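Local coordinates for alginate biosynthesis protein AlgJ (Pseudomonas putida, PDB 4O8V) that probably adds acetyl groups to the O-2 and O-3 positions of mannuronate residues in alginate, as part of an inner-membrane complex of alginate biosynthesis, at residues A[16-21]-A[69-74]; A[152-157]-A[231-236]; A[215-220]-A[247-252]. One frame throughout, in Å; residues are numbered along the deposited sequence.

Contact 1: residues A[16-21]-A[69-74]; sequences DQWLFS and TEYLGK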
ATOM      1  N   ASP A  16     -10.419  21.002   9.880  1.00 33.06           N
ATOM      2  CA  ASP A  16     -11.710  20.313   9.750  1.00 30.57           C
ATOM      3  C   ASP A  16     -11.692  18.911  10.382  1.00 28.50           C
ATOM      4  O   ASP A  16     -12.308  17.966   9.851  1.00 27.10           O
ATOM      5  CB  ASP A  16     -12.136  20.210   8.263  1.00 34.97           C
ATOM      6  CG  ASP A  16     -12.652  21.535   7.695  1.00 40.25           C
ATOM      7  OD1 ASP A  16     -12.582  22.574   8.401  1.00 38.15           O
ATOM      8  OD2 ASP A  16     -13.130  21.539   6.534  1.00 43.57           O
ATOM      9  N   GLN A  17     -11.005  18.783  11.517  0.60 28.06           N
ATOM     10  CA  GLN A  17     -10.912  17.517  12.256  0.60 25.75           C
ATOM     11  C   GLN A  17     -10.303  16.369  11.408  0.60 23.76           C
ATOM     12  O   GLN A  17     -10.642  15.198  11.585  0.60 24.30           O
ATOM     13  CB  GLN A  17     -12.296  17.100  12.817  0.60 25.91           C
ATOM     14  CG  GLN A  17     -12.922  18.148  13.782  0.60 27.54           C
ATOM     15  CD  GLN A  17     -13.851  17.558  14.858  0.60 28.49           C
ATOM     16  OE1 GLN A  17     -14.750  16.756  14.578  0.60 26.35           O
ATOM     17  NE2 GLN A  17     -13.644  17.988  16.104  0.60 32.85           N
ATOM     18  N   TRP A  18      -9.377  16.714  10.511  1.00 25.62           N
ATOM     19  CA  TRP A  18      -8.561  15.700   9.813  1.00 24.55           C
ATOM     20  C   TRP A  18      -7.325  15.368  10.672  1.00 23.51           C
ATOM     21  O   TRP A  18      -6.790  16.251  11.345  1.00 26.93           O
ATOM     22  CB  TRP A  18      -8.119  16.222   8.438  1.00 26.16           C
ATOM     23  CG  TRP A  18      -9.154  16.032   7.358  1.00 27.22           C
ATOM     24  CD1 TRP A  18     -10.346  16.703   7.205  1.00 26.15           C
ATOM     25  CD2 TRP A  18      -9.084  15.092   6.295  1.00 27.72           C
ATOM     26  NE1 TRP A  18     -11.030  16.202   6.110  1.00 28.04           N
ATOM     27  CE2 TRP A  18     -10.258  15.230   5.528  1.00 27.79           C
ATOM     28  CE3 TRP A  18      -8.127  14.142   5.908  1.00 30.19           C
ATOM     29  CZ2 TRP A  18     -10.515  14.432   4.401  1.00 33.68           C
ATOM     30  CZ3 TRP A  18      -8.382  13.362   4.785  1.00 28.68           C
ATOM     31  CH2 TRP A  18      -9.561  13.513   4.049  1.00 30.78           C
ATOM     32  N   LEU A  19      -6.872  14.119  10.621  1.00 25.30           N
ATOM     33  CA  LEU A  19      -5.671  13.666  11.327  1.00 24.43           C
ATOM     34  C   LEU A  19      -4.707  13.073  10.323  1.00 27.56           C
ATOM     35  O   LEU A  19      -5.143  12.445   9.385  1.00 25.01           O
ATOM     36  CB  LEU A  19      -6.016  12.603  12.359  1.00 24.44           C
ATOM     37  CG  LEU A  19      -7.062  12.994  13.390  1.00 26.24           C
ATOM     38  CD1 LEU A  19      -7.354  11.775  14.285  1.00 25.99           C
ATOM     39  CD2 LEU A  19      -6.541  14.156  14.208  1.00 28.52           C
ATOM     40  N   PHE A  20      -3.408  13.223  10.544  1.00 24.75           N
ATOM     41  CA  PHE A  20      -2.421  12.584   9.668  1.00 27.56           C
ATOM     42  C   PHE A  20      -1.415  11.803  10.506  1.00 29.09           C
ATOM     43  O   PHE A  20      -1.212  12.109  11.686  1.00 29.74           O
ATOM     44  CB  PHE A  20      -1.686  13.621   8.818  1.00 27.39           C
ATOM     45  CG  PHE A  20      -2.574  14.397   7.868  1.00 26.84           C
ATOM     46  CD1 PHE A  20      -2.809  13.939   6.587  1.00 25.37           C
ATOM     47  CD2 PHE A  20      -3.142  15.603   8.251  1.00 30.19           C
ATOM     48  CE1 PHE A  20      -3.621  14.676   5.694  1.00 26.25           C
ATOM     49  CE2 PHE A  20      -3.961  16.339   7.368  1.00 30.08           C
ATOM     50  CZ  PHE A  20      -4.194  15.869   6.090  1.00 31.42           C
ATOM     51  N   SER A  21      -0.800  10.786   9.900  1.00 27.42           N
ATOM     52  CA  SER A  21       0.341  10.101  10.511  1.00 27.81           C
ATOM     53  C   SER A  21       1.568  10.991  10.474  1.00 26.57           C
ATOM     54  O   SER A  21       1.899  11.530   9.415  1.00 30.12           O
ATOM     55  CB  SER A  21       0.668   8.803   9.765  1.00 26.44           C
ATOM     56  OG  SER A  21       1.913   8.303  10.227  1.00 29.32           O
ATOM     57  N   THR A  69      -3.611  17.732   0.780  1.00 30.10           N
ATOM     58  CA  THR A  69      -2.852  18.890   1.270  1.00 33.19           C
ATOM     59  C   THR A  69      -3.756  20.025   1.723  1.00 31.29           C
ATOM     60  O   THR A  69      -3.348  20.888   2.518  1.00 30.21           O
ATOM     61  CB  THR A  69      -1.905  19.453   0.201  1.00 36.15           C
ATOM     62  OG1 THR A  69      -2.674  19.937  -0.906  1.00 43.35           O
ATOM     63  CG2 THR A  69      -0.962  18.380  -0.289  1.00 35.20           C
ATOM     64  N   GLU A  70      -4.990  20.029   1.231  1.00 29.70           N
ATOM     65  CA  GLU A  70      -5.888  21.131   1.542  1.00 32.40           C
ATOM     66  C   GLU A  70      -6.373  21.045   2.988  1.00 31.18           C
ATOM     67  O   GLU A  70      -6.940  22.005   3.510  1.00 31.60           O
ATOM     68  CB  GLU A  70      -7.081  21.168   0.567  1.00 35.23           C
ATOM     69  CG  GLU A  70      -8.032  19.982   0.647  1.00 33.60           C
ATOM     70  CD  GLU A  70      -7.724  18.906  -0.407  1.00 39.45           C
ATOM     71  OE1 GLU A  70      -6.529  18.648  -0.684  1.00 35.05           O
ATOM     72  OE2 GLU A  70      -8.686  18.333  -0.967  1.00 41.25           O
ATOM     73  N   TYR A  71      -6.143  19.906   3.636  1.00 27.91           N
ATOM     74  CA  TYR A  71      -6.539  19.760   5.037  1.00 32.08           C
ATOM     75  C   TYR A  71      -5.339  19.776   5.978  1.00 34.30           C
ATOM     76  O   TYR A  71      -5.473  19.493   7.163  1.00 30.38           O
ATOM     77  CB  TYR A  71      -7.360  18.476   5.237  1.00 27.70           C
ATOM     78  CG  TYR A  71      -8.694  18.544   4.523  1.00 30.86           C
ATOM     79  CD1 TYR A  71      -9.596  19.561   4.797  1.00 33.52           C
ATOM     80  CD2 TYR A  71      -9.042  17.594   3.564  1.00 32.88           C
ATOM     81  CE1 TYR A  71     -10.814  19.636   4.140  1.00 34.15           C
ATOM     82  CE2 TYR A  71     -10.255  17.662   2.894  1.00 35.74           C
ATOM     83  CZ  TYR A  71     -11.132  18.689   3.186  1.00 36.37           C
ATOM     84  OH  TYR A  71     -12.346  18.765   2.541  1.00 38.36           O
ATOM     85  N   LEU A  72      -4.170  20.124   5.448  1.00 35.32           N
ATOM     86  CA  LEU A  72      -3.022  20.394   6.304  1.00 37.30           C
ATOM     87  C   LEU A  72      -3.311  21.539   7.258  1.00 35.38           C
ATOM     88  O   LEU A  72      -3.947  22.553   6.904  1.00 36.58           O
ATOM     89  CB  LEU A  72      -1.779  20.701   5.472  1.00 35.54           C
ATOM     90  CG  LEU A  72      -1.299  19.467   4.706  1.00 34.50           C
ATOM     91  CD1 LEU A  72      -0.087  19.818   3.880  1.00 39.32           C
ATOM     92  CD2 LEU A  72      -0.983  18.316   5.667  1.00 35.27           C
ATOM     93  N   GLY A  73      -2.854  21.376   8.490  1.00 37.68           N
ATOM     94  CA  GLY A  73      -3.012  22.422   9.484  1.00 37.23           C
ATOM     95  C   GLY A  73      -1.779  23.297   9.554  1.00 44.01           C
ATOM     96  O   GLY A  73      -1.177  23.619   8.531  1.00 48.12           O
ATOM     97  N   LYS A  74      -1.408  23.687  10.772  1.00 43.33           N
ATOM     98  CA  LYS A  74      -0.210  24.482  11.001  1.00 42.99           C
ATOM     99  C   LYS A  74       1.060  23.742  10.576  1.00 47.92           C
ATOM    100  O   LYS A  74       1.862  24.274   9.805  1.00 48.88           O
ATOM    101  CB  LYS A  74      -0.127  24.893  12.479  1.00 47.71           C
TER
HETATM  102  O   HOH W   1     -14.205  19.733   4.865  1.00 33.94           O

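Contact 2: residues A[152-157]-A[231-236]; sequences FITEAG and LQQALR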
ATOM      1  N   PHE A 152     -16.109 -11.402 -10.893  1.00 31.76           N
ATOM      2  CA  PHE A 152     -16.417 -11.193  -9.487  1.00 33.92           C
ATOM      3  C   PHE A 152     -17.455 -10.091  -9.401  1.00 35.09           C
ATOM      4  O   PHE A 152     -17.511  -9.231 -10.270  1.00 37.02           O
ATOM      5  CB  PHE A 152     -15.162 -10.817  -8.683  1.00 30.41           C
ATOM      6  CG  PHE A 152     -14.182 -11.946  -8.526  1.00 32.59           C
ATOM      7  CD1 PHE A 152     -13.314 -12.279  -9.559  1.00 33.76           C
ATOM      8  CD2 PHE A 152     -14.131 -12.680  -7.348  1.00 31.81           C
ATOM      9  CE1 PHE A 152     -12.424 -13.319  -9.424  1.00 34.85           C
ATOM     10  CE2 PHE A 152     -13.238 -13.717  -7.203  1.00 36.27           C
ATOM     11  CZ  PHE A 152     -12.382 -14.035  -8.244  1.00 36.56           C
ATOM     12  N   ILE A 153     -18.266 -10.122  -8.350  1.00 34.42           N
ATOM     13  CA  ILE A 153     -19.230  -9.063  -8.089  1.00 29.77           C
ATOM     14  C   ILE A 153     -18.968  -8.464  -6.708  1.00 31.95           C
ATOM     15  O   ILE A 153     -18.799  -9.190  -5.722  1.00 33.16           O
ATOM     16  CB  ILE A 153     -20.684  -9.587  -8.171  1.00 35.49           C
ATOM     17  CG1 ILE A 153     -21.046  -9.901  -9.628  1.00 40.13           C
ATOM     18  CG2 ILE A 153     -21.646  -8.566  -7.584  1.00 38.27           C
ATOM     19  CD1 ILE A 153     -22.378 -10.645  -9.835  1.00 45.02           C
ATOM     20  N   THR A 154     -18.906  -7.138  -6.643  1.00 31.28           N
ATOM     21  CA  THR A 154     -18.736  -6.425  -5.373  1.00 30.62           C
ATOM     22  C   THR A 154     -20.063  -5.825  -4.966  1.00 34.75           C
ATOM     23  O   THR A 154     -20.712  -5.178  -5.776  1.00 37.46           O
ATOM     24  CB  THR A 154     -17.663  -5.321  -5.486  1.00 30.93           C
ATOM     25  OG1 THR A 154     -16.387  -5.934  -5.719  1.00 33.57           O
ATOM     26  CG2 THR A 154     -17.599  -4.469  -4.202  1.00 30.24           C
ATOM     27  N   GLU A 155     -20.501  -6.093  -3.739  1.00 30.63           N
ATOM     28  CA  GLU A 155     -21.762  -5.538  -3.256  1.00 35.74           C
ATOM     29  C   GLU A 155     -21.502  -4.551  -2.125  1.00 32.23           C
ATOM     30  O   GLU A 155     -20.680  -4.798  -1.234  1.00 35.94           O
ATOM     31  CB  GLU A 155     -22.706  -6.641  -2.775  1.00 44.20           C
ATOM     32  CG  GLU A 155     -23.210  -7.573  -3.878  1.00 57.51           C
ATOM     33  CD  GLU A 155     -24.198  -8.613  -3.363  1.00 69.72           C
ATOM     34  OE1 GLU A 155     -24.472  -8.616  -2.140  1.00 74.89           O
ATOM     35  OE2 GLU A 155     -24.700  -9.424  -4.176  1.00 72.70           O
ATOM     36  N   ALA A 156     -22.201  -3.429  -2.162  1.00 32.94           N
ATOM     37  CA  ALA A 156     -22.070  -2.422  -1.127  1.00 33.02           C
ATOM     38  C   ALA A 156     -23.110  -2.696  -0.065  1.00 36.13           C
ATOM     39  O   ALA A 156     -24.298  -2.811  -0.378  1.00 40.29           O
ATOM     40  CB  ALA A 156     -22.251  -1.036  -1.708  1.00 38.17           C
ATOM     41  N   GLY A 157     -22.669  -2.818   1.182  1.00 32.28           N
ATOM     42  CA  GLY A 157     -23.583  -3.037   2.288  1.00 34.13           C
ATOM     43  C   GLY A 157     -23.924  -1.743   3.020  1.00 34.79           C
ATOM     44  O   GLY A 157     -24.019  -0.677   2.420  1.00 30.86           O
ATOM     45  N   LEU A 231      -9.230  -5.777  -6.378  1.00 25.33           N
ATOM     46  CA  LEU A 231      -8.263  -6.347  -7.311  1.00 27.46           C
ATOM     47  C   LEU A 231      -8.821  -7.561  -8.067  1.00 29.85           C
ATOM     48  O   LEU A 231      -8.675  -7.647  -9.280  1.00 28.56           O
ATOM     49  CB  LEU A 231      -6.973  -6.760  -6.574  1.00 26.69           C
ATOM     50  CG  LEU A 231      -5.987  -5.647  -6.231  1.00 28.91           C
ATOM     51  CD1 LEU A 231      -4.860  -6.152  -5.307  1.00 27.63           C
ATOM     52  CD2 LEU A 231      -5.447  -5.032  -7.539  1.00 29.25           C
ATOM     53  N   GLN A 232      -9.426  -8.501  -7.343  1.00 28.04           N
ATOM     54  CA  GLN A 232     -10.068  -9.659  -7.968  1.00 29.07           C
ATOM     55  C   GLN A 232     -11.050  -9.212  -9.035  1.00 32.45           C
ATOM     56  O   GLN A 232     -10.999  -9.667 -10.177  1.00 31.25           O
ATOM     57  CB  GLN A 232     -10.797 -10.512  -6.930  1.00 31.32           C
ATOM     58  CG  GLN A 232      -9.883 -11.265  -5.976  1.00 33.12           C
ATOM     59  CD  GLN A 232     -10.649 -11.870  -4.818  1.00 38.37           C
ATOM     60  OE1 GLN A 232     -11.657 -11.324  -4.374  1.00 37.05           O
ATOM     61  NE2 GLN A 232     -10.167 -12.995  -4.311  1.00 39.67           N
ATOM     62  N   GLN A 233     -11.934  -8.290  -8.665  1.00 27.53           N
ATOM     63  CA  GLN A 233     -12.915  -7.784  -9.606  1.00 32.56           C
ATOM     64  C   GLN A 233     -12.291  -7.062 -10.799  1.00 33.03           C
ATOM     65  O   GLN A 233     -12.687  -7.293 -11.936  1.00 33.41           O
ATOM     66  CB  GLN A 233     -13.894  -6.856  -8.904  1.00 31.29           C
ATOM     67  CG  GLN A 233     -14.979  -6.350  -9.847  1.00 43.47           C
ATOM     68  CD  GLN A 233     -16.176  -5.849  -9.102  1.00 57.43           C
ATOM     69  OE1 GLN A 233     -16.865  -6.618  -8.436  1.00 63.12           O
ATOM     70  NE2 GLN A 233     -16.432  -4.549  -9.194  1.00 62.84           N
ATOM     71  N   ALA A 234     -11.309  -6.200 -10.551  1.00 31.89           N
ATOM     72  CA  ALA A 234     -10.747  -5.405 -11.641  1.00 32.29           C
ATOM     73  C   ALA A 234      -9.901  -6.283 -12.572  1.00 29.91           C
ATOM     74  O   ALA A 234      -9.980  -6.155 -13.803  1.00 30.22           O
ATOM     75  CB  ALA A 234      -9.927  -4.232 -11.080  1.00 32.83           C
ATOM     76  N   LEU A 235      -9.131  -7.198 -11.989  1.00 30.05           N
ATOM     77  CA  LEU A 235      -8.281  -8.102 -12.754  1.00 33.03           C
ATOM     78  C   LEU A 235      -9.048  -9.239 -13.410  1.00 33.30           C
ATOM     79  O   LEU A 235      -8.517  -9.914 -14.296  1.00 34.54           O
ATOM     80  CB  LEU A 235      -7.194  -8.704 -11.856  1.00 30.85           C
ATOM     81  CG  LEU A 235      -6.162  -7.724 -11.297  1.00 32.96           C
ATOM     82  CD1 LEU A 235      -5.367  -8.404 -10.187  1.00 32.36           C
ATOM     83  CD2 LEU A 235      -5.257  -7.262 -12.425  1.00 32.88           C
ATOM     84  N   ARG A 236     -10.294  -9.450 -12.984  1.00 32.38           N
ATOM     85  CA  ARG A 236     -11.039 -10.650 -13.385  1.00 36.81           C
ATOM     86  C   ARG A 236     -10.169 -11.890 -13.151  1.00 35.18           C
ATOM     87  O   ARG A 236      -9.945 -12.740 -14.046  1.00 34.46           O
ATOM     88  CB  ARG A 236     -11.502 -10.554 -14.843  1.00 43.57           C
ATOM     89  CG  ARG A 236     -12.311  -9.273 -15.107  1.00 48.15           C
ATOM     90  CD  ARG A 236     -12.846  -9.214 -16.509  1.00 59.46           C
ATOM     91  NE  ARG A 236     -14.184  -9.778 -16.559  1.00 68.66           N
ATOM     92  CZ  ARG A 236     -14.612 -10.603 -17.502  1.00 71.73           C
ATOM     93  NH1 ARG A 236     -13.806 -10.961 -18.493  1.00 74.03           N
ATOM     94  NH2 ARG A 236     -15.852 -11.066 -17.452  1.00 75.04           N
TER
HETATM   95  O   HOH W   2     -14.787  -9.144 -12.398  1.00 39.47           O

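Contact 3: residues A[215-220]-A[247-252]; sequences VGTSYS and HGPLLP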
ATOM      1  N   VAL A 215       0.799  -8.759  -1.789  1.00 22.27           N
ATOM      2  CA  VAL A 215       1.642  -8.570  -0.618  1.00 22.79           C
ATOM      3  C   VAL A 215       1.645  -7.099  -0.225  1.00 23.95           C
ATOM      4  O   VAL A 215       1.666  -6.223  -1.087  1.00 27.05           O
ATOM      5  CB  VAL A 215       3.097  -9.047  -0.885  1.00 23.25           C
ATOM      6  CG1 VAL A 215       3.927  -8.961   0.410  1.00 27.01           C
ATOM      7  CG2 VAL A 215       3.072 -10.448  -1.400  1.00 24.42           C
ATOM      8  N   GLY A 216       1.579  -6.829   1.067  1.00 25.73           N
ATOM      9  CA  GLY A 216       1.585  -5.457   1.523  1.00 26.64           C
ATOM     10  C   GLY A 216       1.318  -5.295   3.006  1.00 28.44           C
ATOM     11  O   GLY A 216       1.621  -6.173   3.829  1.00 25.90           O
ATOM     12  N   THR A 217       0.750  -4.141   3.335  1.00 24.56           N
ATOM     13  CA  THR A 217       0.561  -3.700   4.705  1.00 22.83           C
ATOM     14  C   THR A 217      -0.905  -3.801   5.088  1.00 21.05           C
ATOM     15  O   THR A 217      -1.680  -4.554   4.477  1.00 22.64           O
ATOM     16  CB  THR A 217       1.020  -2.222   4.906  1.00 28.99           C
ATOM     17  OG1 THR A 217       0.131  -1.363   4.177  1.00 25.78           O
ATOM     18  CG2 THR A 217       2.446  -2.016   4.394  1.00 31.92           C
ATOM     19  N   SER A 218      -1.272  -3.078   6.142  1.00 25.50           N
ATOM     20  CA  SER A 218      -2.676  -2.982   6.540  1.00 23.53           C
ATOM     21  C   SER A 218      -3.550  -2.384   5.437  1.00 22.30           C
ATOM     22  O   SER A 218      -4.769  -2.615   5.434  1.00 22.84           O
ATOM     23  CB  SER A 218      -2.798  -2.155   7.832  1.00 25.42           C
ATOM     24  OG  SER A 218      -2.189  -0.885   7.694  1.00 27.16           O
ATOM     25  N   TYR A 219      -2.966  -1.637   4.492  1.00 22.02           N
ATOM     26  CA  TYR A 219      -3.761  -1.157   3.334  1.00 25.40           C
ATOM     27  C   TYR A 219      -4.362  -2.351   2.590  1.00 26.06           C
ATOM     28  O   TYR A 219      -5.479  -2.276   2.044  1.00 24.31           O
ATOM     29  CB  TYR A 219      -2.929  -0.307   2.353  1.00 23.51           C
ATOM     30  CG  TYR A 219      -2.658   1.106   2.812  1.00 24.76           C
ATOM     31  CD1 TYR A 219      -1.572   1.377   3.640  1.00 25.81           C
ATOM     32  CD2 TYR A 219      -3.492   2.176   2.430  1.00 21.24           C
ATOM     33  CE1 TYR A 219      -1.303   2.671   4.081  1.00 23.03           C
ATOM     34  CE2 TYR A 219      -3.221   3.498   2.866  1.00 21.64           C
ATOM     35  CZ  TYR A 219      -2.128   3.729   3.686  1.00 23.57           C
ATOM     36  OH  TYR A 219      -1.854   4.999   4.143  1.00 26.57           O
ATOM     37  N   SER A 220      -3.635  -3.469   2.610  1.00 23.43           N
ATOM     38  CA  SER A 220      -4.039  -4.677   1.879  1.00 21.84           C
ATOM     39  C   SER A 220      -4.586  -5.764   2.781  1.00 24.25           C
ATOM     40  O   SER A 220      -5.368  -6.593   2.334  1.00 26.29           O
ATOM     41  CB  SER A 220      -2.845  -5.266   1.102  1.00 22.34           C
ATOM     42  OG  SER A 220      -2.417  -4.393   0.076  1.00 22.44           O
ATOM     43  N   HIS A 247       3.824  -4.498  10.240  1.00 36.46           N
ATOM     44  CA  HIS A 247       5.240  -4.811  10.085  1.00 42.91           C
ATOM     45  C   HIS A 247       5.850  -4.078   8.897  1.00 38.08           C
ATOM     46  O   HIS A 247       6.967  -4.368   8.488  1.00 38.78           O
ATOM     47  CB  HIS A 247       5.442  -6.320   9.914  1.00 50.19           C
ATOM     48  CG  HIS A 247       4.826  -7.132  11.009  1.00 59.84           C
ATOM     49  ND1 HIS A 247       5.362  -7.196  12.278  1.00 63.77           N
ATOM     50  CD2 HIS A 247       3.712  -7.902  11.030  1.00 61.64           C
ATOM     51  CE1 HIS A 247       4.607  -7.974  13.032  1.00 66.01           C
ATOM     52  NE2 HIS A 247       3.600  -8.413  12.300  1.00 64.44           N
ATOM     53  N   GLY A 248       5.109  -3.130   8.341  1.00 30.23           N
ATOM     54  CA  GLY A 248       5.573  -2.427   7.164  1.00 26.83           C
ATOM     55  C   GLY A 248       5.435  -3.298   5.935  1.00 25.90           C
ATOM     56  O   GLY A 248       4.943  -4.417   6.014  1.00 22.74           O
ATOM     57  N   PRO A 249       5.842  -2.770   4.779  1.00 26.29           N
ATOM     58  CA  PRO A 249       5.635  -3.405   3.473  1.00 23.60           C
ATOM     59  C   PRO A 249       6.708  -4.430   3.093  1.00 22.38           C
ATOM     60  O   PRO A 249       6.429  -5.301   2.249  1.00 23.10           O
ATOM     61  CB  PRO A 249       5.669  -2.212   2.510  1.00 23.87           C
ATOM     62  CG  PRO A 249       6.595  -1.242   3.178  1.00 24.42           C
ATOM     63  CD  PRO A 249       6.280  -1.361   4.655  1.00 29.36           C
ATOM     64  N   LEU A 250       7.891  -4.358   3.705  1.00 23.08           N
ATOM     65  CA  LEU A 250       9.017  -5.217   3.281  1.00 21.91           C
ATOM     66  C   LEU A 250       9.003  -6.599   3.951  1.00 26.40           C
ATOM     67  O   LEU A 250       9.142  -7.626   3.269  1.00 26.22           O
ATOM     68  CB  LEU A 250      10.365  -4.522   3.555  1.00 23.44           C
ATOM     69  CG  LEU A 250      11.580  -5.384   3.161  1.00 29.27           C
ATOM     70  CD1 LEU A 250      11.587  -5.660   1.648  1.00 28.42           C
ATOM     71  CD2 LEU A 250      12.871  -4.703   3.592  1.00 30.99           C
ATOM     72  N   LEU A 251       8.841  -6.633   5.276  1.00 27.45           N
ATOM     73  CA  LEU A 251       8.868  -7.902   6.009  1.00 26.11           C
ATOM     74  C   LEU A 251       7.840  -8.924   5.494  1.00 27.63           C
ATOM     75  O   LEU A 251       8.164 -10.104   5.349  1.00 27.10           O
ATOM     76  CB  LEU A 251       8.675  -7.665   7.516  1.00 28.49           C
ATOM     77  CG  LEU A 251       9.961  -7.612   8.358  1.00 35.05           C
ATOM     78  CD1 LEU A 251      10.971  -6.665   7.749  1.00 39.32           C
ATOM     79  CD2 LEU A 251       9.669  -7.207   9.802  1.00 38.88           C
ATOM     80  N   PRO A 252       6.595  -8.495   5.211  1.00 27.26           N
ATOM     81  CA  PRO A 252       5.704  -9.491   4.614  1.00 24.62           C
ATOM     82  C   PRO A 252       6.165  -9.976   3.241  1.00 24.07           C
ATOM     83  O   PRO A 252       5.881 -11.132   2.917  1.00 24.83           O
ATOM     84  CB  PRO A 252       4.360  -8.743   4.488  1.00 24.93           C
ATOM     85  CG  PRO A 252       4.419  -7.693   5.518  1.00 25.03           C
ATOM     86  CD  PRO A 252       5.876  -7.248   5.524  1.00 24.08           C
TER

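Contact 1: residues A[16-21]-A[69-74]
W18 and Y71 lie ring on ring in an offset stack at the centre of this contact. The five-membered ring of the indole and the phenol ring have centroids 3.8 Å apart and planes only 10° from parallel. W18 NE1 sits over the centre of the phenol, whereas Y71 CD2 rests over the indole nearer its rim, 3.3 Å from W18 CE2. The other face of the phenol is covered by CG of E70, so the ring is held between the indole and its own chain neighbour. The first torsion of Y71 sets CG beside the backbone N (chi1 -66°), and Y71 CB adds a CH-pi contact over the five-membered ring.

F20 makes two further contacts, one apolar and one with a polar atom. L72 CD2 stands over one face of its ring in a CH-pi contact, 4.2 Å from the F20 ring centroid. At the ring edge, in its plane, lies the carbonyl oxygen Y71 O, 3.5 Å from F20 CE2.

The polar link is by water. Water 1 donates to D16 OD2 at 2.7 Å and is hydrogen-bonded to Y71 OH at 3.1 Å, which ties the phenol tip to the carboxylate.

Strand 19-21 pairs with strand 11-13 in a small antiparallel hairpin, and the segment 69-74 follows helix 64-67. From that helix K64 makes a cation-pi contact with F20 and a hydrogen bond to L19 O. W18 also meets the ring of Y68, and R15 bonds to the backbone of Y71, so hairpin, helix and following loop close on one another.

Contact 2: residues A[152-157]-A[231-236]
The start of the long strand 152-162, one arm of a two-stranded antiparallel sheet, lies against the C-terminal end of helix 227-235, where F152 and T154 meet Q232 and Q233. The local strand and helix axes approach to 7.6 Å at 134°. The helix ends in a Schellman motif whose C-prime residue is R236, with positive phi.

F152 lays its ring over Q232: CB of the glutamine is 3.8 Å from the centroid of the F152 ring and 2° off the ring normal, a CH-pi contact over the centre. The extended glutamine chain carries its amide out past the CD2-CE2 rim of the ring, the two planes 18° apart and Q232 CD 4.0 Å from F152 CE2. On the other side of this rim-and-face contact, F152 CD1 comes 3.5 Å from the carbonyl oxygen Q232 O. An alanine here would probably leave Q232 CB without the ring over it and open a gap between strand and helix.

The backbone link runs through water 2, which accepts from F152 N at 3.0 Å and donates to Q233 O at 2.8 Å. The side chain of Q233 packs by F152 and T154, with Q233 CB 4.2 Å from F152 CB. T154 OG1 has its hydrogen-bond partner in T191 OG1 on the neighbouring strand 184-193.

The chemistry is thus mixed: a ring covers the CB methylene of a glutamine whose amide lies beside the rim, while a strand N-H and a carbonyl near the helix end are joined through water 2 rather than directly.

Contact 3: residues A[215-220]-A[247-252]
T217 meets the loop G248-P249 through its methyl group, and from CB its side chain divides into an apolar and a polar branch. CG2, anti to the carbonyl carbon, touches the backbone at the G248-P249 junction: T217 CG2 is 3.5 Å from P249 N and 3.6 Å from G248 C. The same methyl reaches the pyrrolidine ring, T217 CG2 lying 3.7 Å from P249 CB. OG1 is the polar branch, and the first torsion of T217 sets it between the backbone N and the carbonyl carbon (chi1 68°). There T217 OG1 accepts from Y219 N at 3.1 Å with an N-H...O angle of 161°, capping helix 218-221. This hydroxyl is also hydrogen-bonded to E273 OE2 on strand 269-275, so two partners fix its rotation and hold the methyl against the proline.

P252, in helix 250-257, packs next along the segment. P252 CG lies 3.6 Å from G216 O, and P252 CB is 4.1 Å from V215 CG1. The same V215 CG1 comes 3.7 Å from P252 C, so the valine meets both the ring and the backbone of the proline.

G248 has a positive phi, and a side chain there would clash with CD of the following P249.

The arrangement is a strand-loop-helix passage carrying the probable nucleophile at the helix start, as in SGNH hydrolases: strand 212-215 runs into G216 and T217, and helix 218-221 begins with S218, probably the nucleophile. S218 OG is hydrogen-bonded to H122 NE2, and with D120 these residues have a geometry consistent with a Ser-His-Asp triad.

Overall arrangement
All three contacts fall within the SGNH hydrolase-like domain. Contact 1 closes before the other two open; contacts 2 and 3 alternate along the chain, 152-157, 215-220, 231-236, 247-252. Contact 3 is the most central, about 7 Å from the chain centre, where the parallel four-stranded sheet delivers the probable nucleophile. Its centre is about 25 Å from that of contact 1 and 22 Å from that of contact 2, while the centres of contacts 1 and 2 are 31 Å apart; none touch. Helices 218-221 and 227-235 follow one another, joining contact 3 to contact 2, where the outlying two-stranded sheet meets the core. W18 of contact 1 lies about 9 Å from D120 between side chains, near the probable active site.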